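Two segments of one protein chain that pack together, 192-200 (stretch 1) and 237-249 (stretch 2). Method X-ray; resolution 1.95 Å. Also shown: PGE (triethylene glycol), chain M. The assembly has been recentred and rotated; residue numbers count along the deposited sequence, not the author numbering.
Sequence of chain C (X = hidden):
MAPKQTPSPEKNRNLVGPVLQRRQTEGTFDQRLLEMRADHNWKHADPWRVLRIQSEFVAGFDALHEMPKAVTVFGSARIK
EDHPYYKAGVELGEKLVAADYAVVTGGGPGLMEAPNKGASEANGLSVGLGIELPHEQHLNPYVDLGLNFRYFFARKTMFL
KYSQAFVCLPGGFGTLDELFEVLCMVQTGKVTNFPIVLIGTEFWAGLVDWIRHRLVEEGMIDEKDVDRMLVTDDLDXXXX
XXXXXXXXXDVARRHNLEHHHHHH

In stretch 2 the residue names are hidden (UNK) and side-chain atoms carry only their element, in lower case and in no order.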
# COMPACT_ATOMS: atom_id res chain seq x y z
N THR C 192 61.87 -35.01 -33.11
CA THR C 192 62.48 -35.49 -34.31
C THR C 192 61.35 -36.15 -35.09
O THR C 192 60.52 -36.82 -34.50
CB THR C 192 63.52 -36.56 -33.93
OG1 THR C 192 64.62 -35.94 -33.27
CG2 THR C 192 64.01 -37.27 -35.12
N ASN C 193 61.35 -35.97 -36.42
CA ASN C 193 60.43 -36.64 -37.33
C ASN C 193 59.00 -36.28 -36.96
O ASN C 193 58.14 -37.19 -36.75
CB ASN C 193 60.61 -38.15 -37.29
CG ASN C 193 62.00 -38.60 -37.72
OD1 ASN C 193 62.68 -39.35 -36.99
ND2 ASN C 193 62.40 -38.21 -38.92
N PHE C 194 58.79 -34.97 -36.84
CA PHE C 194 57.56 -34.44 -36.23
C PHE C 194 57.01 -33.46 -37.25
O PHE C 194 57.32 -32.32 -37.17
CB PHE C 194 57.86 -33.76 -34.91
CG PHE C 194 56.68 -33.59 -34.01
CD1 PHE C 194 55.68 -32.67 -34.30
CD2 PHE C 194 56.57 -34.34 -32.84
CE1 PHE C 194 54.56 -32.53 -33.50
CE2 PHE C 194 55.45 -34.19 -32.01
CZ PHE C 194 54.44 -33.28 -32.34
N PRO C 195 56.24 -33.94 -38.22
CA PRO C 195 55.77 -33.04 -39.29
C PRO C 195 54.73 -32.02 -38.81
O PRO C 195 53.98 -32.23 -37.85
CB PRO C 195 55.20 -34.01 -40.33
CG PRO C 195 54.88 -35.23 -39.56
CD PRO C 195 55.95 -35.33 -38.53
N ILE C 196 54.67 -30.88 -39.51
CA ILE C 196 53.90 -29.78 -39.07
C ILE C 196 53.19 -29.33 -40.31
O ILE C 196 53.85 -29.05 -41.34
CB ILE C 196 54.77 -28.63 -38.53
CG1 ILE C 196 55.59 -29.07 -37.29
CG2 ILE C 196 53.86 -27.43 -38.23
CD1 ILE C 196 56.64 -28.07 -36.90
N VAL C 197 51.87 -29.30 -40.23
CA VAL C 197 51.09 -28.93 -41.42
C VAL C 197 50.14 -27.81 -41.11
O VAL C 197 49.50 -27.82 -40.02
CB VAL C 197 50.24 -30.09 -41.93
CG1 VAL C 197 49.53 -29.68 -43.24
CG2 VAL C 197 51.10 -31.31 -42.15
N LEU C 198 50.06 -26.80 -42.02
CA LEU C 198 49.07 -25.73 -41.87
C LEU C 198 48.02 -25.90 -42.97
O LEU C 198 48.39 -26.03 -44.12
CB LEU C 198 49.71 -24.28 -41.90
CG LEU C 198 51.04 -24.01 -41.10
CD1 LEU C 198 51.52 -22.60 -41.25
CD2 LEU C 198 50.93 -24.29 -39.61
N ILE C 199 46.75 -25.87 -42.62
CA ILE C 199 45.65 -25.99 -43.55
C ILE C 199 44.97 -24.66 -43.79
O ILE C 199 44.50 -24.07 -42.88
CB ILE C 199 44.58 -26.94 -43.02
CG1 ILE C 199 45.18 -28.28 -42.63
CG2 ILE C 199 43.43 -27.05 -43.99
CD1 ILE C 199 45.58 -29.19 -43.73
N GLY C 200 44.88 -24.24 -45.04
CA GLY C 200 44.29 -22.98 -45.38
C GLY C 200 45.37 -22.10 -45.93
O GLY C 200 46.08 -21.43 -45.21
N UNK C 237 46.74 -34.69 -49.30
CA UNK C 237 48.14 -34.36 -49.29
C UNK C 237 48.68 -34.15 -47.88
O UNK C 237 49.86 -34.44 -47.66
c UNK C 237 49.86 -32.68 -50.16
o UNK C 237 49.08 -30.54 -50.90
c UNK C 237 48.41 -33.06 -50.03
n UNK C 237 51.22 -31.03 -51.31
c UNK C 237 50.03 -31.32 -50.83
N UNK C 238 47.89 -33.52 -47.00
CA UNK C 238 48.34 -33.28 -45.62
C UNK C 238 48.66 -34.59 -44.99
O UNK C 238 49.72 -34.76 -44.35
c UNK C 238 47.25 -32.60 -44.80
N UNK C 239 47.75 -35.54 -45.17
CA UNK C 239 47.86 -36.81 -44.39
C UNK C 239 49.01 -37.63 -44.97
O UNK C 239 49.84 -38.22 -44.26
c UNK C 239 46.51 -37.52 -44.44
c UNK C 239 46.58 -38.96 -43.97
c UNK C 239 45.48 -36.70 -43.72
N UNK C 240 49.11 -37.65 -46.29
CA UNK C 240 50.27 -38.22 -46.98
C UNK C 240 51.61 -37.61 -46.60
O UNK C 240 52.58 -38.34 -46.53
c UNK C 240 51.00 -38.81 -50.82
n UNK C 240 53.18 -39.93 -51.34
c UNK C 240 51.72 -39.96 -51.55
c UNK C 240 50.10 -38.12 -48.53
c UNK C 240 51.09 -39.00 -49.28
N UNK C 241 51.69 -36.30 -46.36
CA UNK C 241 52.92 -35.69 -45.91
C UNK C 241 53.32 -36.32 -44.55
O UNK C 241 54.42 -36.65 -44.31
c UNK C 241 53.86 -33.43 -45.36
c UNK C 241 54.03 -33.06 -44.02
c UNK C 241 56.02 -31.83 -44.60
c UNK C 241 55.87 -32.21 -45.94
c UNK C 241 52.66 -34.23 -45.75
c UNK C 241 54.78 -33.00 -46.31
c UNK C 241 55.08 -32.28 -43.65
N UNK C 242 52.36 -36.50 -43.72
CA UNK C 242 52.58 -37.10 -42.36
C UNK C 242 53.00 -38.57 -42.44
O UNK C 242 54.05 -38.97 -41.91
c UNK C 242 51.43 -37.56 -40.10
c UNK C 242 51.08 -35.40 -41.36
c UNK C 242 49.79 -35.05 -40.65
c UNK C 242 51.31 -36.90 -41.52
N UNK C 243 52.22 -39.36 -43.13
CA UNK C 243 52.58 -40.76 -43.40
C UNK C 243 54.00 -40.93 -43.94
O UNK C 243 54.81 -41.74 -43.43
c UNK C 243 52.12 -42.73 -44.90
c UNK C 243 51.57 -41.40 -44.38
c UNK C 243 50.22 -41.53 -43.72
N UNK C 244 54.31 -40.15 -44.99
CA UNK C 244 55.59 -40.21 -45.60
C UNK C 244 56.68 -39.76 -44.64
O UNK C 244 57.75 -40.35 -44.59
c UNK C 244 55.67 -39.33 -46.87
o UNK C 244 54.46 -41.10 -47.84
o UNK C 244 54.78 -39.28 -49.10
c UNK C 244 54.95 -39.95 -48.02
N UNK C 245 56.42 -38.71 -43.88
CA UNK C 245 57.41 -38.26 -42.92
C UNK C 245 57.69 -39.33 -41.84
O UNK C 245 58.78 -39.38 -41.30
c UNK C 245 56.95 -36.99 -42.25
N UNK C 246 56.74 -40.19 -41.54
CA UNK C 246 56.89 -41.16 -40.46
C UNK C 246 57.40 -42.50 -40.94
O UNK C 246 57.64 -43.38 -40.17
n UNK C 246 53.92 -40.05 -38.41
n UNK C 246 55.14 -38.58 -37.46
c UNK C 246 53.91 -39.03 -37.58
c UNK C 246 55.20 -40.27 -38.83
c UNK C 246 55.96 -39.34 -38.23
c UNK C 246 55.57 -41.37 -39.77
N UNK C 247 57.54 -42.63 -42.24
CA UNK C 247 57.88 -43.91 -42.83
C UNK C 247 59.40 -44.02 -42.93
O UNK C 247 60.12 -43.01 -43.00
c UNK C 247 57.26 -44.04 -44.22
N UNK C 248 59.87 -45.24 -43.03
CA UNK C 248 61.32 -45.43 -43.27
C UNK C 248 62.11 -45.10 -41.99
O UNK C 248 63.30 -44.73 -42.07
N UNK C 249 61.43 -45.22 -40.83
CA UNK C 249 62.02 -45.03 -39.51
C UNK C 249 62.13 -46.37 -38.79
O UNK C 249 62.52 -46.36 -37.60
c UNK C 249 60.89 -42.69 -39.13
c UNK C 249 60.02 -41.98 -38.09
c UNK C 249 62.17 -41.90 -39.43
c UNK C 249 61.15 -44.12 -38.63
O4 PGE M . 50.05 -24.99 -51.21
C6 PGE M . 50.20 -26.41 -51.31
C5 PGE M . 51.67 -26.69 -51.58
O3 PGE M . 51.84 -28.08 -51.85
O HOH W 1 60.36 -37.30 -40.66

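Position 237 opens the segment with three side-chain carbons in a row, the third carrying one oxygen and one nitrogen. It reaches nothing on stretch 1: this is Gln237, whose NE2 donates to PGE O3 at 3.1 Å. Position 238 has a single side-chain carbon, aimed at the strand, 4.0 Å from Val197 CG1 and 3.9 Å from Ile199 CD1. That is Ala238, small enough for two branched residues to pack on its CB. At 239 one carbon carries two more and points away from the strand; it is read as Val239. Position 240 is a row of four carbons ending in nitrogen, out of reach of stretch 1, so Lys240.

Position 241 has one carbon and then a six-carbon ring, with ring atoms close to Pro195 and Val197: Phe241. Its CE2 lies 3.7 Å from Pro195 CB and its CD2 3.9 Å from Val197 CG2. Position 242 has four carbons, forked at the first, with one arm two carbons long, and they lie near Pro195 and Val197. This is Ile242; CG2 sits 4.2 Å from Pro195 CG, and CG1 4.2 Å from Val197 CG2. Position 243 repeats the three-carbon fork and again points away: Val243. At 244, two carbons with two oxygens on the second give Asp244, whose OD2 forms a salt bridge with Lys240 NZ at 2.8 Å, one helical turn on and clear of the strand.

Position 245 is one carbon, directed toward stretch 1 and lying against Pro195: Ala245, its CB 3.8 Å from Pro195 CG. Position 246 carries a five-membered ring of three carbons and two nitrogens on one carbon, and the ring lies by Pro195 and Asn193, hence His246. NE2 lies 3.5 Å from Pro195 CD, and Asn193 O is near the ring plane, 3.4 Å from NE2. Position 247 has a lone carbon and no contact, Ala247. Position 248 has no side chain and a positive phi, which favours Gly248. Position 249 has four carbons forked at the second, packed near Asn193 OD1: Leu249, with CD2 at 3.6 Å from that oxygen.

The rule is an antiparallel strand and helix, axes 9.1 Å apart at closest approach and 178° between their directions. Pro195 and Val197, alternate residues along stretch 1, both point at the helix, while Ile196 between them points away. The helix answers with Ala238, Phe241 and Ala245, spaced three and four apart, and Ile242 joins from the side. Apolar packing dominates; at one margin, a water accepts from Asn193 ND2 at 2.8 Å and donates to Ala245 O at 2.7 Å, bridging the two segments.

Stretch 2 (237-249) QAVKFIVDAHAGL
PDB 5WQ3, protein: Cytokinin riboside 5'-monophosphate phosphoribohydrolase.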